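Local coordinates for protein extracellular invertase (Aspergillus kawachii, PDB 5XH8) that probably cleaves the beta-fructofuranosyl bond of sucrose and, with high transfructosylation activity, passes the fructosyl unit to acceptor sugars to build fructooligosaccharides such as 1-kestose, at residues G237-R242 with S393-Q398; V445-S450 with S588-S593; H45-A50 with V325-S330; V118-I123 with P128-S133; L184-K187 with W191-V194. All blocks are in the same frame, centred on the assembly; numbering follows the deposited sequence.

Contact 1 of 5, residues G237-R242 with S393-Q398; sequences GTWAGR and SGASWQ
W239 presents one face of its indole to A395 and W397, and this three-residue cluster is the densely packed half of the contact. The methyl of A395 sits over the pyrrole part of the ring, its CB 3.9 Å from the centroid of the W239 five-membered ring and only 18° off the ring normal, a clear CH-pi contact. Over the benzene part of the same face comes W397, which turns its edge down onto the ring: the two six-membered rings are 4.9 Å apart between centroids with their planes at 77°, a T-shaped pair in which W397 CH2 comes to 3.7 Å from W239 CZ2. W397 reaches this place because its CG lies between the backbone N and the carbonyl carbon (chi1 57°), a turn that also lays a face of its own ring against A395 CB. The indole nitrogens are satisfied outside the cluster, W239 NE1 by E392 and W397 NE1 by A390. T238 CG2 backs the opposite face of W239.

Away from the rings the link is looser and runs through two waters. One donates both to W239 O and to S396 OG, the latter at 2.6 Å, while the S396 hydroxyl is also bonded to A309 O. A second accepts from W239 N and lies 2.8 Å from G394 O, one of several acceptors it could serve; glycerol lies near G394. No direct hydrogen bond joins the segments. R525 touches both tryptophans and E496 touches W239, consistent with a place at the junction of the propeller and the C-terminal beta-sandwich of GH32 enzymes.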
# COMPACT_ATOMS: atom_id res chain seq x y z
N GLY A 237 9.32 -29.67 24.12
CA GLY A 237 8.36 -30.05 23.07
C GLY A 237 7.27 -30.97 23.55
O GLY A 237 6.48 -31.45 22.74
N THR A 238 7.19 -31.22 24.86
CA THR A 238 6.25 -32.19 25.40
C THR A 238 4.87 -31.59 25.54
O THR A 238 3.89 -32.20 25.16
CB THR A 238 6.70 -32.71 26.78
OG1 THR A 238 8.03 -33.22 26.68
CG2 THR A 238 5.80 -33.81 27.29
N TRP A 239 4.78 -30.40 26.14
CA TRP A 239 3.51 -29.88 26.64
C TRP A 239 2.80 -28.82 25.76
O TRP A 239 1.61 -28.56 25.94
CB TRP A 239 3.72 -29.31 28.06
CG TRP A 239 4.20 -30.38 29.04
CD1 TRP A 239 5.49 -30.58 29.47
CD2 TRP A 239 3.40 -31.41 29.65
NE1 TRP A 239 5.53 -31.66 30.33
CE2 TRP A 239 4.27 -32.19 30.46
CE3 TRP A 239 2.04 -31.75 29.60
CZ2 TRP A 239 3.83 -33.29 31.21
CZ3 TRP A 239 1.59 -32.84 30.35
CH2 TRP A 239 2.49 -33.60 31.14
N ALA A 240 3.53 -28.19 24.84
CA ALA A 240 3.00 -27.05 24.09
C ALA A 240 3.53 -26.98 22.67
O ALA A 240 3.84 -25.90 22.15
CB ALA A 240 3.28 -25.77 24.85
N GLY A 241 3.62 -28.15 22.04
CA GLY A 241 3.99 -28.27 20.65
C GLY A 241 5.31 -27.58 20.38
O GLY A 241 6.24 -27.72 21.18
N ARG A 242 5.37 -26.86 19.27
CA ARG A 242 6.52 -26.03 18.94
C ARG A 242 6.07 -24.61 18.55
O ARG A 242 4.94 -24.39 18.08
CB ARG A 242 7.34 -26.64 17.81
CG ARG A 242 7.67 -28.13 17.96
CD ARG A 242 8.78 -28.54 16.99
NE ARG A 242 10.06 -27.94 17.37
CZ ARG A 242 10.93 -28.44 18.26
NH1 ARG A 242 10.72 -29.59 18.88
NH2 ARG A 242 12.05 -27.78 18.54
N SER A 393 9.20 -28.20 35.01
CA SER A 393 9.21 -26.88 34.38
C SER A 393 9.03 -27.05 32.86
O SER A 393 9.12 -28.15 32.33
CB SER A 393 10.51 -26.16 34.69
OG SER A 393 11.57 -26.88 34.12
N GLY A 394 8.79 -25.95 32.16
CA GLY A 394 8.53 -26.00 30.72
C GLY A 394 7.27 -26.78 30.41
O GLY A 394 7.21 -27.50 29.42
N ALA A 395 6.26 -26.63 31.27
CA ALA A 395 5.03 -27.38 31.20
C ALA A 395 3.86 -26.41 31.14
O ALA A 395 4.05 -25.23 30.86
CB ALA A 395 4.93 -28.33 32.39
N SER A 396 2.65 -26.90 31.42
CA SER A 396 1.41 -26.11 31.27
C SER A 396 0.82 -25.61 32.55
O SER A 396 -0.37 -25.28 32.60
CB SER A 396 0.36 -26.96 30.55
OG SER A 396 0.96 -27.55 29.41
N TRP A 397 1.65 -25.51 33.58
CA TRP A 397 1.20 -25.03 34.88
C TRP A 397 2.38 -24.43 35.64
O TRP A 397 3.54 -24.64 35.26
CB TRP A 397 0.61 -26.19 35.68
CG TRP A 397 1.58 -27.32 35.85
CD1 TRP A 397 2.50 -27.48 36.86
CD2 TRP A 397 1.77 -28.44 34.96
NE1 TRP A 397 3.23 -28.62 36.67
CE2 TRP A 397 2.81 -29.24 35.52
CE3 TRP A 397 1.14 -28.88 33.79
CZ2 TRP A 397 3.25 -30.43 34.92
CZ3 TRP A 397 1.60 -30.05 33.17
CH2 TRP A 397 2.64 -30.82 33.75
N GLN A 398 2.09 -23.71 36.71
CA GLN A 398 3.13 -23.24 37.63
C GLN A 398 2.66 -23.20 39.08
O GLN A 398 1.46 -23.00 39.39
CB GLN A 398 3.65 -21.87 37.21
CG GLN A 398 2.60 -20.77 37.28
CD GLN A 398 3.02 -19.52 36.55
OE1 GLN A 398 4.19 -19.33 36.22
NE2 GLN A 398 2.06 -18.64 36.30
O HOH W 1 -0.27 -29.34 27.91
O HOH W 2 6.83 -28.66 26.90

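Contact 2 of 5, residues V445-S450 with S588-S593; sequences VPFKRS and SKVTVS
F447 drives the outer edge of its ring against two valines of the facing strand, and these three buried side chains carry the contact between the two segments. V590 comes closer: its CG1 lies near the plane of the phenyl ring and straddles two ring atoms, 3.7 Å from F447 CZ and equally 3.7 Å from F447 CE2. V592 comes to the same edge more loosely, with its CG2 4.3 Å from F447 CE2. The contact is purely apolar, no hydrogen bond joins the segments, and it bridges backbones whose nearest CA atoms, those of F447 and V590, are 9.7 Å apart.

The torsions explain how that distance is spanned. F447 holds its CG anti to the carbonyl carbon (chi1 -85°), sending the ring toward the valines, while V590 turns CG1 anti to its backbone N (chi1 -178°), which aims that methyl at the ring. V590 and V592 are alternate residues of one strand and point the same way, whereas T591 between them points away.

Further out, the backbones fix both partners. The backbone of F447 is hydrogen-bonded to that of I575, and its ring also meets that of F577, the planes inclined at about 40°. V590 is bonded through its backbone to E434 and packs on L458, A460 and F577. Strand 585-594 thus runs between strands 430-439 and 455-463 in one sheet of the C-terminal beta-sandwich, and F447, just beyond edge strand 444-446 of the other sheet, reaches across the interior beside strand 574-580.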
# COMPACT_ATOMS: atom_id res chain seq x y z
N VAL A 445 -17.33 -53.48 28.34
CA VAL A 445 -18.52 -53.83 29.09
C VAL A 445 -19.67 -52.93 28.64
O VAL A 445 -19.70 -51.76 29.04
CB VAL A 445 -18.28 -53.66 30.61
CG1 VAL A 445 -19.53 -54.02 31.40
CG2 VAL A 445 -17.07 -54.48 31.05
N PRO A 446 -20.63 -53.45 27.84
CA PRO A 446 -21.74 -52.63 27.38
C PRO A 446 -22.48 -51.90 28.49
O PRO A 446 -22.64 -52.45 29.57
CB PRO A 446 -22.67 -53.65 26.70
CG PRO A 446 -21.75 -54.72 26.22
CD PRO A 446 -20.69 -54.82 27.28
N PHE A 447 -22.91 -50.67 28.23
CA PHE A 447 -23.81 -49.97 29.14
C PHE A 447 -25.15 -50.69 29.13
O PHE A 447 -25.53 -51.26 28.10
CB PHE A 447 -24.02 -48.50 28.71
CG PHE A 447 -22.96 -47.52 29.19
CD1 PHE A 447 -21.65 -47.92 29.47
CD2 PHE A 447 -23.27 -46.16 29.32
CE1 PHE A 447 -20.70 -47.00 29.91
CE2 PHE A 447 -22.31 -45.24 29.75
CZ PHE A 447 -21.03 -45.66 30.05
N LYS A 448 -25.86 -50.67 30.25
CA LYS A 448 -27.22 -51.20 30.29
C LYS A 448 -28.12 -50.43 29.35
O LYS A 448 -29.02 -51.01 28.72
CB LYS A 448 -27.79 -51.14 31.72
CG LYS A 448 -29.02 -52.01 31.90
CD LYS A 448 -29.75 -51.70 33.19
CE LYS A 448 -31.03 -52.52 33.31
NZ LYS A 448 -31.93 -51.92 34.32
N ARG A 449 -27.91 -49.11 29.28
CA ARG A 449 -28.63 -48.26 28.33
C ARG A 449 -27.66 -47.33 27.58
O ARG A 449 -26.73 -46.78 28.15
CB ARG A 449 -29.67 -47.46 29.07
CG ARG A 449 -30.62 -46.71 28.17
CD ARG A 449 -31.43 -45.76 28.99
NE ARG A 449 -32.13 -44.79 28.16
CZ ARG A 449 -32.94 -43.85 28.63
NH1 ARG A 449 -33.16 -43.74 29.94
NH2 ARG A 449 -33.53 -43.01 27.79
N SER A 450 -27.88 -47.19 26.28
CA SER A 450 -27.07 -46.33 25.44
C SER A 450 -28.02 -45.34 24.80
O SER A 450 -29.23 -45.61 24.72
CB SER A 450 -26.36 -47.14 24.37
OG SER A 450 -25.23 -47.80 24.88
N SER A 588 -17.03 -43.73 38.23
CA SER A 588 -18.21 -43.25 38.91
C SER A 588 -19.45 -43.59 38.10
O SER A 588 -19.38 -44.07 36.96
CB SER A 588 -18.19 -41.74 39.03
OG SER A 588 -18.51 -41.17 37.76
N LYS A 589 -20.60 -43.31 38.70
CA LYS A 589 -21.86 -43.13 38.00
C LYS A 589 -21.59 -42.22 36.75
O LYS A 589 -20.94 -41.17 36.84
CB LYS A 589 -22.85 -42.52 39.00
CG LYS A 589 -24.25 -42.14 38.53
CD LYS A 589 -24.73 -40.91 39.31
CE LYS A 589 -26.24 -40.67 39.25
NZ LYS A 589 -26.88 -40.71 40.59
N VAL A 590 -22.02 -42.70 35.60
CA VAL A 590 -21.80 -42.05 34.32
C VAL A 590 -23.13 -41.40 33.97
O VAL A 590 -24.16 -42.07 34.05
CB VAL A 590 -21.42 -43.11 33.26
CG1 VAL A 590 -21.14 -42.46 31.92
CG2 VAL A 590 -20.23 -43.93 33.74
N THR A 591 -23.12 -40.11 33.60
CA THR A 591 -24.34 -39.44 33.14
C THR A 591 -24.33 -39.29 31.61
O THR A 591 -23.32 -38.92 31.02
CB THR A 591 -24.50 -38.07 33.81
OG1 THR A 591 -24.48 -38.25 35.23
CG2 THR A 591 -25.81 -37.41 33.41
N VAL A 592 -25.46 -39.61 30.99
CA VAL A 592 -25.63 -39.48 29.55
C VAL A 592 -26.82 -38.58 29.36
O VAL A 592 -27.90 -38.87 29.90
CB VAL A 592 -25.88 -40.82 28.83
CG1 VAL A 592 -26.15 -40.59 27.33
CG2 VAL A 592 -24.70 -41.78 29.02
N SER A 593 -26.63 -37.48 28.62
CA SER A 593 -27.71 -36.59 28.27
C SER A 593 -27.81 -36.61 26.75
O SER A 593 -26.80 -36.39 26.05
CB SER A 593 -27.44 -35.19 28.83
OG SER A 593 -28.40 -34.27 28.34

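Contact 3 of 5, residues H45-A50 with V325-S330; sequences HYTDPA and VLPSTS
T47 pushes its side chain into the bend formed by L326, P327 and S330, and nearly all of the contact passes through it. Its CB already touches the proline, lying 3.9 Å from P327 CD. From there the two branches part. OG1, anti to the carbonyl carbon (chi1 -53°), approaches the same P327 CD at 3.3 Å and has L326 CD1 at 3.5 Å; besides these carbons, OG1 has a bridging water 3.0 Å away. CG2, on the other branch, touches P327 CD and S330 CB, each 4.0 Å away. The threonine and proline side chains meet tip to tip, whereas leucine crosses the threonine at about a right angle.

No hydrogen bond runs directly between the segments. The water bridges them instead, accepting from T47 N and donating to V325 O at 2.7 Å.

S330 is held by the type I turn P327-S330, in which its N bonds to P327 O, and its hydroxyl pairs with S333. F54 packs on both T47 and L326. The site joins the ends of strands 37-47 and 318-326, two strands of one mixed sheet of the GH32 beta-propeller domain, and S330 is the N-cap of helix 331-336.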
# COMPACT_ATOMS: atom_id res chain seq x y z
N HIS A 45 -15.45 -11.22 15.78
CA HIS A 45 -16.42 -11.27 16.88
C HIS A 45 -16.53 -9.91 17.61
O HIS A 45 -15.52 -9.24 17.80
CB HIS A 45 -16.04 -12.28 17.98
CG HIS A 45 -15.64 -13.64 17.53
ND1 HIS A 45 -16.27 -14.31 16.50
CD2 HIS A 45 -14.72 -14.49 18.02
CE1 HIS A 45 -15.72 -15.50 16.35
NE2 HIS A 45 -14.78 -15.64 17.27
N TYR A 46 -17.72 -9.53 18.04
CA TYR A 46 -17.86 -8.35 18.88
C TYR A 46 -19.19 -8.29 19.58
O TYR A 46 -20.20 -8.76 19.05
CB TYR A 46 -17.66 -7.05 18.08
CG TYR A 46 -18.75 -6.70 17.08
CD1 TYR A 46 -18.82 -7.33 15.83
CD2 TYR A 46 -19.72 -5.72 17.37
CE1 TYR A 46 -19.81 -6.99 14.90
CE2 TYR A 46 -20.70 -5.38 16.45
CZ TYR A 46 -20.75 -6.02 15.21
OH TYR A 46 -21.74 -5.68 14.28
N THR A 47 -19.19 -7.69 20.77
CA THR A 47 -20.41 -7.31 21.43
C THR A 47 -20.80 -5.93 20.94
O THR A 47 -20.04 -4.99 21.07
CB THR A 47 -20.25 -7.26 22.96
OG1 THR A 47 -19.70 -8.50 23.42
CG2 THR A 47 -21.57 -7.01 23.63
N ASP A 48 -21.98 -5.83 20.35
CA ASP A 48 -22.54 -4.57 19.91
C ASP A 48 -22.99 -3.76 21.16
O ASP A 48 -23.97 -4.14 21.80
CB ASP A 48 -23.72 -4.86 18.99
CG ASP A 48 -24.38 -3.59 18.46
OD1 ASP A 48 -24.30 -2.53 19.13
OD2 ASP A 48 -24.96 -3.66 17.34
N PRO A 49 -22.29 -2.64 21.48
CA PRO A 49 -22.65 -1.92 22.72
C PRO A 49 -24.09 -1.41 22.77
O PRO A 49 -24.69 -1.41 23.83
CB PRO A 49 -21.64 -0.77 22.79
CG PRO A 49 -21.15 -0.60 21.40
CD PRO A 49 -21.23 -1.94 20.73
N ALA A 50 -24.66 -1.06 21.62
CA ALA A 50 -26.02 -0.56 21.57
C ALA A 50 -27.09 -1.61 21.89
O ALA A 50 -28.10 -1.26 22.49
CB ALA A 50 -26.30 0.04 20.21
N VAL A 325 -13.58 -10.54 24.26
CA VAL A 325 -14.18 -10.10 25.50
C VAL A 325 -15.68 -10.04 25.33
O VAL A 325 -16.19 -9.46 24.36
CB VAL A 325 -13.67 -8.69 25.91
CG1 VAL A 325 -14.44 -8.16 27.12
CG2 VAL A 325 -12.19 -8.77 26.22
N LEU A 326 -16.39 -10.64 26.28
CA LEU A 326 -17.86 -10.54 26.34
C LEU A 326 -18.20 -9.91 27.68
O LEU A 326 -17.99 -10.55 28.73
CB LEU A 326 -18.49 -11.95 26.22
CG LEU A 326 -20.01 -12.05 26.32
CD1 LEU A 326 -20.70 -11.34 25.16
CD2 LEU A 326 -20.46 -13.51 26.43
N PRO A 327 -18.70 -8.67 27.67
CA PRO A 327 -18.91 -8.05 28.98
C PRO A 327 -20.14 -8.59 29.73
O PRO A 327 -21.12 -9.05 29.11
CB PRO A 327 -19.06 -6.56 28.66
CG PRO A 327 -19.54 -6.52 27.27
CD PRO A 327 -18.94 -7.71 26.58
N SER A 328 -20.07 -8.47 31.05
CA SER A 328 -21.20 -8.80 31.94
C SER A 328 -22.49 -8.09 31.57
O SER A 328 -23.56 -8.60 31.83
CB SER A 328 -20.84 -8.44 33.40
OG SER A 328 -20.82 -7.04 33.58
N THR A 329 -22.38 -6.93 30.93
CA THR A 329 -23.53 -6.18 30.45
C THR A 329 -24.16 -6.69 29.17
O THR A 329 -25.21 -6.18 28.76
CB THR A 329 -23.12 -4.73 30.18
OG1 THR A 329 -22.07 -4.71 29.21
CG2 THR A 329 -22.66 -4.05 31.51
N SER A 330 -23.54 -7.67 28.51
CA SER A 330 -24.13 -8.23 27.29
C SER A 330 -25.48 -8.88 27.54
O SER A 330 -25.80 -9.24 28.67
CB SER A 330 -23.16 -9.22 26.62
OG SER A 330 -23.08 -10.46 27.30
O HOH W 3 -16.94 -7.50 22.67

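Contact 4 of 5, residues V118-I123 with P128-S133; sequences VSYLPI and PYTRGS
Y120 and S133 meet, their CA atoms 4.5 Å apart, where the connection between antiparallel strands 112-118 and 134-140 of a beta-propeller sheet begins and ends. The segments are held first by backbone polar contacts. S119 N donates to S133 O at 3.1 Å and a fairly straight 161°, and the same oxygen takes a CA-H...O contact from V118 CA at 3.3 Å. On the second segment a type II turn, T130-S133, is closed by S133 N bonding to T130 O, with G132 at the positive-phi corner.

Waters add a second layer. One links S119 OG, 2.7 Å away, with G132 O. Another accepts from T130 N, donates to S133 OG and reaches P122 O by a weak bond.

The apolar contacts are few. T130 CG2 stands 3.9 Å from Y120 CB, the two side chains crossing at about a right angle, while S133 CB is 3.8 Å from the same Y120 CB. I123 and Y129 run alongside each other, I123 CG2 being 4.2 Å from Y129 CE1.

The second subunit packs against this loop: Y120 OH bonds to its N92 and R131 to its Q217 and V156. Within the turn, S133 OG, set between the backbone N and the carbonyl carbon (chi1 57°), donates to T130 O at 2.9 Å in the carbonyl plane, giving that oxygen its second bond from S133.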
# COMPACT_ATOMS: atom_id res chain seq x y z
N VAL A 118 -5.72 -8.57 1.08
CA VAL A 118 -4.74 -9.33 0.31
C VAL A 118 -4.75 -8.92 -1.19
O VAL A 118 -5.80 -8.90 -1.86
CB VAL A 118 -4.95 -10.83 0.47
CG1 VAL A 118 -4.00 -11.65 -0.41
CG2 VAL A 118 -4.80 -11.24 1.93
N SER A 119 -3.56 -8.58 -1.69
CA SER A 119 -3.36 -8.14 -3.08
C SER A 119 -2.52 -9.08 -3.96
O SER A 119 -2.51 -8.92 -5.19
CB SER A 119 -2.73 -6.77 -3.08
OG SER A 119 -3.54 -5.83 -2.43
N TYR A 120 -1.83 -10.05 -3.35
CA TYR A 120 -0.94 -10.98 -4.08
C TYR A 120 -0.93 -12.33 -3.38
O TYR A 120 -0.87 -12.40 -2.15
CB TYR A 120 0.52 -10.48 -4.14
CG TYR A 120 0.64 -9.20 -4.91
CD1 TYR A 120 0.72 -9.21 -6.31
CD2 TYR A 120 0.62 -7.97 -4.26
CE1 TYR A 120 0.76 -8.02 -7.03
CE2 TYR A 120 0.63 -6.78 -4.97
CZ TYR A 120 0.71 -6.80 -6.34
OH TYR A 120 0.75 -5.61 -7.03
N LEU A 121 -0.98 -13.38 -4.19
CA LEU A 121 -0.86 -14.77 -3.75
C LEU A 121 0.17 -15.46 -4.68
O LEU A 121 0.39 -14.99 -5.79
CB LEU A 121 -2.22 -15.46 -3.87
CG LEU A 121 -3.29 -15.13 -2.83
CD1 LEU A 121 -4.60 -15.84 -3.18
CD2 LEU A 121 -2.86 -15.54 -1.43
N PRO A 122 0.85 -16.52 -4.24
CA PRO A 122 0.64 -17.19 -2.93
C PRO A 122 1.36 -16.51 -1.78
O PRO A 122 2.27 -15.72 -1.99
CB PRO A 122 1.26 -18.58 -3.17
CG PRO A 122 2.34 -18.33 -4.15
CD PRO A 122 1.82 -17.25 -5.09
N ILE A 123 0.97 -16.85 -0.56
CA ILE A 123 1.61 -16.36 0.64
C ILE A 123 1.85 -17.58 1.51
O ILE A 123 0.90 -18.31 1.84
CB ILE A 123 0.69 -15.36 1.41
CG1 ILE A 123 0.28 -14.16 0.52
CG2 ILE A 123 1.34 -14.91 2.71
CD1 ILE A 123 -0.95 -13.45 1.05
N PRO A 128 9.58 -17.24 -0.59
CA PRO A 128 9.85 -15.80 -0.45
C PRO A 128 8.55 -14.98 -0.37
O PRO A 128 7.55 -15.34 -0.99
CB PRO A 128 10.67 -15.46 -1.72
CG PRO A 128 11.32 -16.78 -2.09
CD PRO A 128 10.30 -17.84 -1.73
N TYR A 129 8.58 -13.92 0.43
CA TYR A 129 7.41 -13.09 0.62
C TYR A 129 7.27 -12.06 -0.51
O TYR A 129 8.23 -11.37 -0.85
CB TYR A 129 7.54 -12.39 1.96
CG TYR A 129 6.28 -11.77 2.46
CD1 TYR A 129 5.32 -12.52 3.12
CD2 TYR A 129 6.02 -10.42 2.22
CE1 TYR A 129 4.14 -11.95 3.59
CE2 TYR A 129 4.85 -9.84 2.67
CZ TYR A 129 3.92 -10.59 3.35
OH TYR A 129 2.77 -9.99 3.83
N THR A 130 6.08 -11.93 -1.08
CA THR A 130 5.82 -10.87 -2.07
C THR A 130 5.47 -9.58 -1.34
O THR A 130 4.52 -9.54 -0.59
CB THR A 130 4.68 -11.25 -2.99
OG1 THR A 130 5.06 -12.43 -3.65
CG2 THR A 130 4.38 -10.17 -4.04
N ARG A 131 6.25 -8.54 -1.57
CA ARG A 131 6.05 -7.23 -0.97
C ARG A 131 4.62 -6.73 -1.18
O ARG A 131 4.08 -6.83 -2.28
CB ARG A 131 7.05 -6.22 -1.59
CG ARG A 131 6.99 -4.80 -1.03
CD ARG A 131 7.75 -4.69 0.26
NE ARG A 131 7.75 -3.32 0.77
CZ ARG A 131 8.54 -2.35 0.34
NH1 ARG A 131 9.41 -2.54 -0.66
NH2 ARG A 131 8.44 -1.15 0.88
N GLY A 132 3.99 -6.23 -0.12
CA GLY A 132 2.63 -5.72 -0.23
C GLY A 132 1.54 -6.78 -0.38
O GLY A 132 0.39 -6.43 -0.61
N SER A 133 1.86 -8.08 -0.24
CA SER A 133 0.81 -9.09 -0.35
C SER A 133 -0.30 -8.95 0.75
O SER A 133 -1.48 -9.19 0.47
CB SER A 133 1.40 -10.52 -0.47
OG SER A 133 2.21 -10.82 0.60
O HOH W 4 -2.58 -6.15 0.03
O HOH W 5 3.73 -13.26 -0.11

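Contact 5 of 5, residues L184-K187 with W191-V194; sequences LHSK and WYTV
L184 and S186 face Y192 at a point where H185, with positive phi (52°), ends helix 178-184 in a Schellman motif, and the chain leads on to strand 191-199. L184 and S186 both point toward the strand, whereas H185 between them points away, so the tyrosine is met by two alternate residues.

The polar link is at the end of the ring. S186 OG donates to Y192 OH at 2.8 Å, approaching near the plane of the ring, and S186 CB follows it to 3.3 Å from Y192 OH. With OG anti to its carbonyl carbon (chi1 -50°), the serine hydroxyl is brought round to the phenol. The apolar link is further back along the ring: L184 CD1 lies 4.0 Å from Y192 CE1, and the leucine and tyrosine side chains cross obliquely.

Strand 191-199 is an inner strand of a four-stranded antiparallel sheet, one blade of the GH32 beta-propeller, and the helix sits in the connection from strand 166-176. Y192 is anchored in that blade by its backbone bond to F175, and its side chain extends from the sheet to the helix end, touching L180 on the way.

Both hydroxyls have further partners. Y192 OH is also hydrogen-bonded to D181 of the helix, and S186 OG to R210 NH1, the same guanidinium nitrogen that donates to L184 O.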
# COMPACT_ATOMS: atom_id res chain seq x y z
N LEU A 184 3.75 1.64 28.96
CA LEU A 184 4.08 2.43 27.76
C LEU A 184 3.66 3.90 27.85
O LEU A 184 3.84 4.64 26.89
CB LEU A 184 3.40 1.79 26.54
CG LEU A 184 3.91 0.38 26.22
CD1 LEU A 184 2.94 -0.35 25.30
CD2 LEU A 184 5.30 0.42 25.61
N HIS A 185 3.11 4.31 28.99
CA HIS A 185 2.54 5.65 29.16
C HIS A 185 1.53 5.99 28.06
O HIS A 185 1.48 7.12 27.58
CB HIS A 185 3.65 6.70 29.30
CG HIS A 185 4.65 6.37 30.36
ND1 HIS A 185 5.86 5.77 30.09
CD2 HIS A 185 4.58 6.49 31.71
CE1 HIS A 185 6.51 5.56 31.22
NE2 HIS A 185 5.75 5.99 32.22
N SER A 186 0.72 5.00 27.66
CA SER A 186 -0.28 5.22 26.61
C SER A 186 -1.42 5.94 27.25
O SER A 186 -1.64 5.79 28.45
CB SER A 186 -0.80 3.90 26.02
OG SER A 186 0.25 3.03 25.66
N LYS A 187 -2.20 6.67 26.46
CA LYS A 187 -3.47 7.16 26.98
C LYS A 187 -4.34 5.98 27.45
O LYS A 187 -4.27 4.86 26.88
CB LYS A 187 -4.19 7.98 25.93
CG LYS A 187 -3.48 9.28 25.65
CD LYS A 187 -3.91 9.90 24.34
CE LYS A 187 -3.11 11.16 24.06
NZ LYS A 187 -3.81 11.97 23.03
N TRP A 191 -6.22 1.48 22.23
CA TRP A 191 -6.41 0.24 21.49
C TRP A 191 -5.05 -0.17 20.98
O TRP A 191 -4.35 0.65 20.37
CB TRP A 191 -7.40 0.43 20.34
CG TRP A 191 -8.83 0.35 20.79
CD1 TRP A 191 -9.71 1.40 21.01
CD2 TRP A 191 -9.57 -0.84 21.04
NE1 TRP A 191 -10.93 0.91 21.39
CE2 TRP A 191 -10.88 -0.46 21.42
CE3 TRP A 191 -9.26 -2.21 20.97
CZ2 TRP A 191 -11.87 -1.38 21.76
CZ3 TRP A 191 -10.25 -3.13 21.30
CH2 TRP A 191 -11.53 -2.72 21.69
N TYR A 192 -4.67 -1.40 21.31
CA TYR A 192 -3.50 -2.08 20.76
C TYR A 192 -3.94 -3.02 19.64
O TYR A 192 -5.09 -3.45 19.61
CB TYR A 192 -2.77 -2.88 21.85
CG TYR A 192 -2.32 -1.97 22.97
CD1 TYR A 192 -1.15 -1.21 22.87
CD2 TYR A 192 -3.11 -1.79 24.10
CE1 TYR A 192 -0.76 -0.35 23.88
CE2 TYR A 192 -2.73 -0.93 25.12
CZ TYR A 192 -1.56 -0.21 25.00
OH TYR A 192 -1.20 0.67 26.00
N THR A 193 -3.00 -3.33 18.76
CA THR A 193 -3.17 -4.37 17.76
C THR A 193 -1.93 -5.22 17.76
O THR A 193 -0.82 -4.70 17.72
CB THR A 193 -3.38 -3.77 16.35
OG1 THR A 193 -4.59 -3.00 16.34
CG2 THR A 193 -3.48 -4.86 15.33
N VAL A 194 -2.12 -6.54 17.80
CA VAL A 194 -1.06 -7.47 17.40
C VAL A 194 -1.31 -7.98 15.99
O VAL A 194 -2.46 -8.23 15.60
CB VAL A 194 -0.79 -8.67 18.35
CG1 VAL A 194 -0.10 -8.17 19.62
CG2 VAL A 194 -2.05 -9.46 18.68

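How the contacts relate
Contacts 1 and 2 are the buried pair, yet they differ: aromatic stacking with bridging waters between loops in contact 1, an apolar phenylalanine-valine contact between the sheets of the C-terminal sandwich in contact 2. Contacts 3, 4 and 5 are partly buried and belong to the propeller. Of these, contact 3 joins chain distant in sequence with little more than one threonine and a water, while contact 4 is a strand-connecting loop and contact 5 ties a helix end to a strand, at separate four-stranded sheets, each with a direct hydrogen bond. Contact 4 alone touches the second subunit. Contacts 3 and 5 approach within about 8 Å between nearest atoms; contacts 2 and 4 lie on opposite sides of the chain's centre.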